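Local coordinates for protein LacI family sugar-binding transcriptional regulator (Enterococcus faecalis V583, PDB 4RK0) that binds ribose between the two lobes of its sugar-binding core and, as a LacI-family member, probably represses transcription by binding regulatory DNA, at residues A[18-23]-A[214-219]; A[59-64]-A[80-85]; A[162-167]-A[186-191]. One frame throughout, in Å; residues are numbered along the deposited sequence.

Contact 1: residues A[18-23]-A[214-219]. With RIB (alpha-D-ribofuranose), chain E.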
# COMPACT_ATOMS: atom_id res chain seq x y z
N THR A 18 -0.59 -4.83 1.28
CA THR A 18 -0.92 -3.68 2.11
C THR A 18 0.34 -3.03 2.68
O THR A 18 0.32 -1.85 3.01
CB THR A 18 -1.81 -4.07 3.28
OG1 THR A 18 -1.22 -5.18 3.96
CG2 THR A 18 -3.18 -4.46 2.79
N ASN A 19 1.42 -3.80 2.78
CA ASN A 19 2.68 -3.25 3.24
C ASN A 19 3.22 -2.45 2.05
O ASN A 19 3.40 -3.00 0.96
CB ASN A 19 3.63 -4.37 3.60
CG ASN A 19 4.99 -3.89 4.02
OD1 ASN A 19 5.39 -2.76 3.80
ND2 ASN A 19 5.73 -4.79 4.61
N PRO A 20 3.41 -1.14 2.23
CA PRO A 20 3.92 -0.33 1.10
C PRO A 20 5.19 -0.93 0.46
O PRO A 20 5.44 -0.69 -0.71
CB PRO A 20 4.25 1.03 1.73
CG PRO A 20 3.68 1.01 3.08
CD PRO A 20 3.26 -0.37 3.47
N PHE A 21 5.99 -1.67 1.23
CA PHE A 21 7.15 -2.37 0.67
C PHE A 21 6.76 -3.25 -0.51
O PHE A 21 7.39 -3.17 -1.58
CB PHE A 21 7.90 -3.19 1.71
CG PHE A 21 9.06 -3.94 1.16
CD1 PHE A 21 10.26 -3.30 0.98
CD2 PHE A 21 8.94 -5.25 0.76
CE1 PHE A 21 11.35 -3.96 0.44
CE2 PHE A 21 10.01 -5.91 0.19
CZ PHE A 21 11.24 -5.24 0.04
N PHE A 22 5.76 -4.11 -0.34
CA PHE A 22 5.41 -5.07 -1.39
C PHE A 22 4.62 -4.41 -2.49
O PHE A 22 4.69 -4.82 -3.63
CB PHE A 22 4.67 -6.26 -0.85
CG PHE A 22 5.52 -7.12 0.03
CD1 PHE A 22 6.61 -7.78 -0.49
CD2 PHE A 22 5.29 -7.17 1.38
CE1 PHE A 22 7.41 -8.52 0.34
CE2 PHE A 22 6.06 -7.93 2.19
CZ PHE A 22 7.14 -8.60 1.67
N ALA A 23 3.93 -3.33 -2.17
CA ALA A 23 3.26 -2.58 -3.24
C ALA A 23 4.27 -1.96 -4.20
O ALA A 23 4.06 -1.98 -5.42
CB ALA A 23 2.33 -1.52 -2.66
N ASP A 214 13.44 -0.31 5.84
CA ASP A 214 12.85 -0.36 4.48
C ASP A 214 12.94 0.98 3.76
O ASP A 214 13.19 1.03 2.55
CB ASP A 214 11.38 -0.78 4.41
CG ASP A 214 11.13 -2.27 4.69
OD1 ASP A 214 12.07 -3.09 4.58
OD2 ASP A 214 9.94 -2.62 4.90
N ASN A 215 12.66 2.03 4.49
CA ASN A 215 12.48 3.36 3.94
C ASN A 215 11.28 3.48 3.06
O ASN A 215 11.35 4.05 1.99
CB ASN A 215 13.71 3.84 3.22
CG ASN A 215 13.67 5.34 2.93
OD1 ASN A 215 13.20 6.11 3.73
ND2 ASN A 215 14.16 5.73 1.77
N VAL A 216 10.15 3.02 3.56
CA VAL A 216 8.91 3.15 2.81
C VAL A 216 8.56 4.66 2.80
O VAL A 216 9.12 5.44 3.56
CB VAL A 216 7.75 2.30 3.39
CG1 VAL A 216 8.07 0.79 3.35
CG2 VAL A 216 7.40 2.71 4.81
N ASP A 217 7.65 5.06 1.95
CA ASP A 217 7.43 6.49 1.72
C ASP A 217 6.91 7.20 2.96
O ASP A 217 7.31 8.35 3.24
CB ASP A 217 6.49 6.69 0.52
CG ASP A 217 7.26 6.91 -0.77
OD1 ASP A 217 8.22 7.70 -0.76
OD2 ASP A 217 6.90 6.30 -1.80
N MET A 218 6.10 6.50 3.74
CA MET A 218 5.55 7.03 4.99
C MET A 218 6.58 7.48 6.03
O MET A 218 6.20 8.18 6.97
CB MET A 218 4.59 6.03 5.68
CG MET A 218 3.11 6.12 5.27
SD MET A 218 2.32 7.75 5.29
CE MET A 218 1.77 7.98 6.93
N CYS A 219 7.84 7.05 5.91
CA CYS A 219 8.87 7.43 6.88
C CYS A 219 8.97 8.96 7.06
O CYS A 219 9.28 9.45 8.14
CB CYS A 219 10.21 6.85 6.46
SG CYS A 219 10.34 5.04 6.73
O5 RIB E . 8.65 -4.49 5.36
C5 RIB E . 8.25 -5.77 4.89
C4 RIB E . 9.38 -6.65 5.18
O4 RIB E . 9.12 -8.06 4.91
C3 RIB E . 10.37 -5.97 4.27
O3 RIB E . 11.37 -5.52 5.18
C2 RIB E . 10.70 -7.11 3.30
O2 RIB E . 12.08 -7.26 3.11
C1 RIB E . 9.94 -8.37 3.77
O1 RIB E . 10.79 -9.49 3.90
O HOH W 1 7.50 -1.66 5.96

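Contact 2: residues A[59-64]-A[80-85]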
# COMPACT_ATOMS: atom_id res chain seq x y z
N LEU A 59 -2.41 -22.30 -7.55
CA LEU A 59 -1.87 -21.28 -8.43
C LEU A 59 -0.51 -21.70 -8.97
O LEU A 59 -0.24 -21.61 -10.18
CB LEU A 59 -1.82 -19.93 -7.74
CG LEU A 59 -1.31 -18.79 -8.65
CD1 LEU A 59 -2.39 -18.31 -9.61
CD2 LEU A 59 -0.85 -17.65 -7.79
N ILE A 60 0.36 -22.19 -8.09
CA ILE A 60 1.69 -22.60 -8.51
C ILE A 60 1.62 -23.71 -9.58
O ILE A 60 2.60 -23.93 -10.26
CB ILE A 60 2.60 -22.97 -7.31
CG1 ILE A 60 4.08 -22.82 -7.64
CG2 ILE A 60 2.35 -24.38 -6.76
CD1 ILE A 60 4.58 -21.40 -7.53
N ARG A 61 0.46 -24.36 -9.77
CA ARG A 61 0.32 -25.42 -10.78
C ARG A 61 -0.30 -24.94 -12.12
O ARG A 61 -0.55 -25.76 -13.00
CB ARG A 61 -0.52 -26.57 -10.22
CG ARG A 61 0.15 -27.33 -9.11
CD ARG A 61 -0.82 -28.30 -8.43
NE ARG A 61 -0.08 -29.33 -7.68
CZ ARG A 61 0.52 -29.15 -6.51
NH1 ARG A 61 1.16 -30.17 -5.94
NH2 ARG A 61 0.50 -27.96 -5.90
N ARG A 62 -0.59 -23.65 -12.25
CA ARG A 62 -1.10 -23.10 -13.50
C ARG A 62 0.04 -23.04 -14.50
O ARG A 62 1.21 -22.89 -14.10
CB ARG A 62 -1.60 -21.67 -13.34
CG ARG A 62 -2.65 -21.45 -12.27
CD ARG A 62 -3.82 -22.41 -12.31
NE ARG A 62 -4.65 -22.08 -11.15
CZ ARG A 62 -5.83 -21.47 -11.19
NH1 ARG A 62 -6.44 -21.20 -10.06
NH2 ARG A 62 -6.41 -21.14 -12.34
N SER A 63 -0.32 -23.09 -15.78
CA SER A 63 0.68 -23.04 -16.85
C SER A 63 0.93 -21.59 -17.32
O SER A 63 0.45 -21.15 -18.37
CB SER A 63 0.28 -23.97 -18.00
OG SER A 63 1.43 -24.61 -18.53
N VAL A 64 1.70 -20.87 -16.51
CA VAL A 64 2.11 -19.50 -16.83
C VAL A 64 3.52 -19.54 -17.37
O VAL A 64 4.23 -20.54 -17.24
CB VAL A 64 2.07 -18.52 -15.62
CG1 VAL A 64 0.66 -18.34 -15.11
CG2 VAL A 64 3.00 -18.98 -14.50
N ASN A 80 10.07 -27.99 -6.95
CA ASN A 80 10.64 -29.12 -7.69
C ASN A 80 9.60 -29.95 -8.44
O ASN A 80 9.79 -30.24 -9.62
CB ASN A 80 11.43 -30.01 -6.74
CG ASN A 80 12.58 -29.28 -6.07
OD1 ASN A 80 12.89 -28.12 -6.40
ND2 ASN A 80 13.21 -29.93 -5.11
N GLU A 81 8.50 -30.29 -7.79
CA GLU A 81 7.47 -31.12 -8.40
C GLU A 81 6.56 -30.42 -9.41
O GLU A 81 5.90 -31.08 -10.21
CB GLU A 81 6.64 -31.83 -7.31
CG GLU A 81 5.61 -30.96 -6.60
CD GLU A 81 5.03 -31.62 -5.35
OE1 GLU A 81 5.61 -32.62 -4.86
OE2 GLU A 81 3.99 -31.13 -4.86
N THR A 82 6.53 -29.08 -9.40
CA THR A 82 5.67 -28.34 -10.30
C THR A 82 6.49 -27.62 -11.37
O THR A 82 6.39 -27.92 -12.55
CB THR A 82 4.81 -27.32 -9.53
OG1 THR A 82 5.66 -26.48 -8.75
CG2 THR A 82 3.83 -28.03 -8.60
N LEU A 83 7.30 -26.66 -10.93
CA LEU A 83 7.97 -25.77 -11.87
C LEU A 83 9.24 -26.37 -12.47
O LEU A 83 9.46 -26.24 -13.67
CB LEU A 83 8.30 -24.44 -11.18
CG LEU A 83 7.18 -23.68 -10.45
CD1 LEU A 83 7.73 -22.34 -10.00
CD2 LEU A 83 5.96 -23.47 -11.33
N ARG A 84 10.12 -26.96 -11.67
CA ARG A 84 11.33 -27.58 -12.26
C ARG A 84 10.95 -28.77 -13.11
O ARG A 84 11.54 -28.98 -14.16
CB ARG A 84 12.36 -28.01 -11.21
CG ARG A 84 13.34 -26.93 -10.80
CD ARG A 84 14.03 -27.31 -9.50
NE ARG A 84 15.05 -26.35 -9.09
CZ ARG A 84 15.12 -25.76 -7.90
NH1 ARG A 84 14.24 -26.04 -6.93
NH2 ARG A 84 16.11 -24.90 -7.66
N ALA A 85 9.96 -29.54 -12.66
CA ALA A 85 9.47 -30.68 -13.42
C ALA A 85 8.82 -30.26 -14.74
O ALA A 85 8.85 -31.01 -15.71
CB ALA A 85 8.49 -31.48 -12.59

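Contact 3: residues A[162-167]-A[186-191]. With RIB (alpha-D-ribofuranose), chain E.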
# COMPACT_ATOMS: atom_id res chain seq x y z
N LEU A 162 4.75 -9.07 12.47
CA LEU A 162 5.39 -8.19 11.48
C LEU A 162 4.35 -7.29 10.84
O LEU A 162 3.84 -7.57 9.73
CB LEU A 162 6.07 -9.07 10.42
CG LEU A 162 6.89 -8.36 9.33
CD1 LEU A 162 8.06 -7.66 9.97
CD2 LEU A 162 7.38 -9.45 8.37
N SER A 163 3.98 -6.23 11.54
CA SER A 163 2.86 -5.40 11.16
C SER A 163 2.78 -4.16 12.08
O SER A 163 3.45 -4.11 13.12
CB SER A 163 1.54 -6.16 11.22
OG SER A 163 1.15 -6.38 12.55
N LYS A 164 1.97 -3.19 11.68
CA LYS A 164 1.77 -2.02 12.53
C LYS A 164 1.14 -2.43 13.85
O LYS A 164 1.56 -1.99 14.89
CB LYS A 164 0.91 -0.97 11.81
CG LYS A 164 1.54 -0.35 10.58
CD LYS A 164 0.78 0.89 10.10
CE LYS A 164 -0.49 0.58 9.33
NZ LYS A 164 -0.33 -0.45 8.27
N THR A 165 0.13 -3.31 13.83
CA THR A 165 -0.49 -3.77 15.08
C THR A 165 0.52 -4.48 15.95
O THR A 165 0.51 -4.39 17.19
CB THR A 165 -1.69 -4.72 14.75
OG1 THR A 165 -2.69 -3.98 14.04
CG2 THR A 165 -2.29 -5.33 16.01
N GLY A 166 1.42 -5.23 15.32
CA GLY A 166 2.51 -5.84 16.07
C GLY A 166 3.40 -4.90 16.84
O GLY A 166 3.72 -5.14 18.02
N GLY A 167 3.85 -3.82 16.20
CA GLY A 167 4.69 -2.83 16.89
C GLY A 167 3.90 -2.17 18.03
O GLY A 167 4.41 -1.94 19.14
N ASN A 186 11.04 -3.79 10.72
CA ASN A 186 10.56 -3.10 9.53
C ASN A 186 9.86 -1.80 9.90
O ASN A 186 9.57 -1.56 11.09
CB ASN A 186 9.74 -3.97 8.58
CG ASN A 186 8.31 -4.17 9.01
OD1 ASN A 186 7.95 -4.01 10.18
ND2 ASN A 186 7.49 -4.57 8.05
N ASP A 187 9.61 -0.96 8.90
CA ASP A 187 9.02 0.37 9.13
C ASP A 187 7.59 0.23 9.68
O ASP A 187 7.17 1.02 10.53
CB ASP A 187 9.06 1.24 7.88
CG ASP A 187 10.48 1.72 7.51
OD1 ASP A 187 11.36 1.76 8.37
OD2 ASP A 187 10.69 2.07 6.35
N GLU A 188 6.84 -0.75 9.22
CA GLU A 188 5.48 -0.96 9.76
C GLU A 188 5.49 -1.23 11.27
O GLU A 188 4.71 -0.64 12.01
CB GLU A 188 4.78 -2.11 9.01
CG GLU A 188 4.44 -1.77 7.57
CD GLU A 188 3.15 -2.43 7.08
OE1 GLU A 188 2.94 -3.63 7.36
OE2 GLU A 188 2.35 -1.76 6.41
N ILE A 189 6.40 -2.08 11.75
CA ILE A 189 6.56 -2.22 13.20
C ILE A 189 6.86 -0.88 13.88
O ILE A 189 6.33 -0.59 14.96
CB ILE A 189 7.67 -3.21 13.56
CG1 ILE A 189 7.18 -4.60 13.20
CG2 ILE A 189 8.02 -3.13 15.04
CD1 ILE A 189 8.19 -5.73 13.45
N ALA A 190 7.79 -0.11 13.30
CA ALA A 190 8.15 1.18 13.83
C ALA A 190 6.94 2.13 13.94
O ALA A 190 6.82 2.88 14.92
CB ALA A 190 9.19 1.84 12.93
N PHE A 191 6.11 2.13 12.91
CA PHE A 191 4.89 2.96 12.98
C PHE A 191 4.00 2.55 14.13
O PHE A 191 3.37 3.40 14.81
CB PHE A 191 4.11 2.98 11.66
CG PHE A 191 4.91 3.43 10.47
CD1 PHE A 191 5.98 4.32 10.61
CD2 PHE A 191 4.60 2.94 9.21
CE1 PHE A 191 6.73 4.71 9.51
CE2 PHE A 191 5.35 3.33 8.12
CZ PHE A 191 6.42 4.21 8.28
O5 RIB E . 8.65 -4.49 5.36
C5 RIB E . 8.25 -5.77 4.89
C4 RIB E . 9.38 -6.65 5.18
O4 RIB E . 9.12 -8.06 4.91
C3 RIB E . 10.37 -5.97 4.27
O3 RIB E . 11.37 -5.52 5.18
C2 RIB E . 10.70 -7.11 3.30
O2 RIB E . 12.08 -7.26 3.11
C1 RIB E . 9.94 -8.37 3.77
O1 RIB E . 10.79 -9.49 3.90
O HOH W 2 4.68 -5.79 7.69
O HOH W 3 0.54 -3.21 9.05
O HOH W 4 1.42 0.53 6.39

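Contact 1: residues A[18-23]-A[214-219]
Across the ribose cleft of a periplasmic-binding-protein-like core, residues 18-23, at the start of helix 20-35 in one lobe, face the loop 214-219 that follows strand 209-211 in the other. Asn-19 is the helix N-cap: with CG anti to its backbone N (chi1 177°), its OD1 accepts from Phe-21 N at 2.9 Å, the donor lying above the carbonyl plane. The same OD1 takes a water that also donates to Asp-214 OD2 and is hydrogen-bonded to sugar O5, so one water bridges both segments and the sugar. Pro-20 lays CB against Val-216 CB at 4.1 Å, while Val-216 CG1 reaches the first helical turn beside Phe-21 N. Phe-21, CG anti to N, has the sugar against one ring face: ribose C2 sits offset toward the rim, with CE2 nearest at 3.4 Å. Phe-22, CG anti to its carbonyl carbon (chi1 -68°), sets its ring face over Phe-21 CD2 and brings CZ to sugar C1. Asp-214, steadied by Gln-231, crosses the Phe-21 side chain at about a right angle and grips two hydroxyls: ribose O3 donates to its OD1 at 2.6 Å, and ribose O5 to its OD2 at a very short 2.3 Å.

Contact 2: residues A[59-64]-A[80-85]
Apolar contacts form the inner half of this meeting. Ile-60, with CG1 anti to its backbone N, sends CD1 tip to tip against Leu-83 CD1 at 4.1 Å, the two side chains crossing at about a right angle. The other Leu-83 branch, CD2, lies 3.6 Å from Ile-60 O, so the two leucine methyls are shared between the side chain and the carbonyl of Ile-60. Phe-67 and Ile-69 of strand 66-69 touch both Ile-60 and Leu-83. Over the parallel part of the mixed sheet in this Rossmann-like lobe, a type I turn, Leu-59 to Arg-62, leads from helix 54-59 toward strand 66-69 and packs against helix 76-86, the crossover helix of a beta-alpha-beta unit between parallel strands 66-69 and 90-93. Thr-82 divides its branches between the two halves. Its OG1, in the crowded position between N and C (chi1 55°), is bonded to Thr-78 O one turn back, leaving CG2 to face the arginine, 3.8 Å from Arg-61 CG and over the centre of one guanidinium face. A salt bridge lies on the exposed side: the Arg-61 chain, extended as far as NE and turned at chi4 (76°), puts NH1 3.2 Å from Glu-81 OE2, with guanidinium and carboxylate planes 70° apart. Arg-61 NH2 meanwhile donates to Thr-57 O, which helps to fix the rotation of the group.

Contact 3: residues A[162-167]-A[186-191]
Two helix starts are set side by side here, in the lobe built on the parallel sheet 154-159, 127-132, 181-184 and 209-211 of the periplasmic-binding-protein-like fold. Helix 164-175 is N-capped by Ser-163, whose OG accepts from Gly-166 N and is also hydrogen-bonded to Glu-161 OE2, and helix 187-199 by Asn-186, whose OD1 accepts from Ile-189 N. The backbones come very close. Gly-167 CA lies 3.4 Å from Ile-189 O, and Lys-164 CA 3.3 Å from Glu-188 O, both as CA-H...O contacts; the absence of a side chain at Gly-167 permits the first of these, since a CB there would run into Ile-189 O.

Lys-164 can be followed outward. CB and CG run past Glu-188 O, CG at 3.5 Å, and CG also meets Glu-188 CB. CD comes to the edge of the Phe-191 ring, near its plane. Bends at chi3 (-78°) and chi4 (-48°) then fold the chain back, so that NZ forms a long salt bridge of 3.5 Å with Glu-188 OE2. Two waters tighten the pair: one accepts from NZ and donates to OE2, the other accepts from both Lys-164 N and NZ and reaches OE1 weakly. NZ also has a long, weak ion pair with Asp-217 of the second subunit.

At the sugar end of the contact Leu-162, CG anti to its backbone N, lays CD1 3.6 Å from Asn-186 CG and 4.0 Å from Ile-189 CD1. A third water donates to Leu-162 O and Glu-188 OE1 and accepts from Asn-186 ND2, joining the two segments. With OD1 held by its cap and ND2 by water and sugar, the amide is fixed in rotation, and Asn-186 ND2 donates almost straight, at 166°, to ribose O5 over 2.9 Å.

Overall arrangement
From the N terminus, the chain first passes residues 18-23, whose partners 214-219 come almost 200 residues later, so contact 1 closes the longest loop and spans the cleft between the lobes. Within that loop lie the other two, one after the other: contact 2 closes a short loop around strand 66-69 at the outer end of the first lobe, and contact 3 closes another around strand 181-184 in the second. Contact 2 stands apart, its centre about 30 Å from that of contact 1. Contacts 1 and 3 meet: Asp-187 OD2 accepts from Val-216 N, and both reach the same ribose. All three also touch the second subunit.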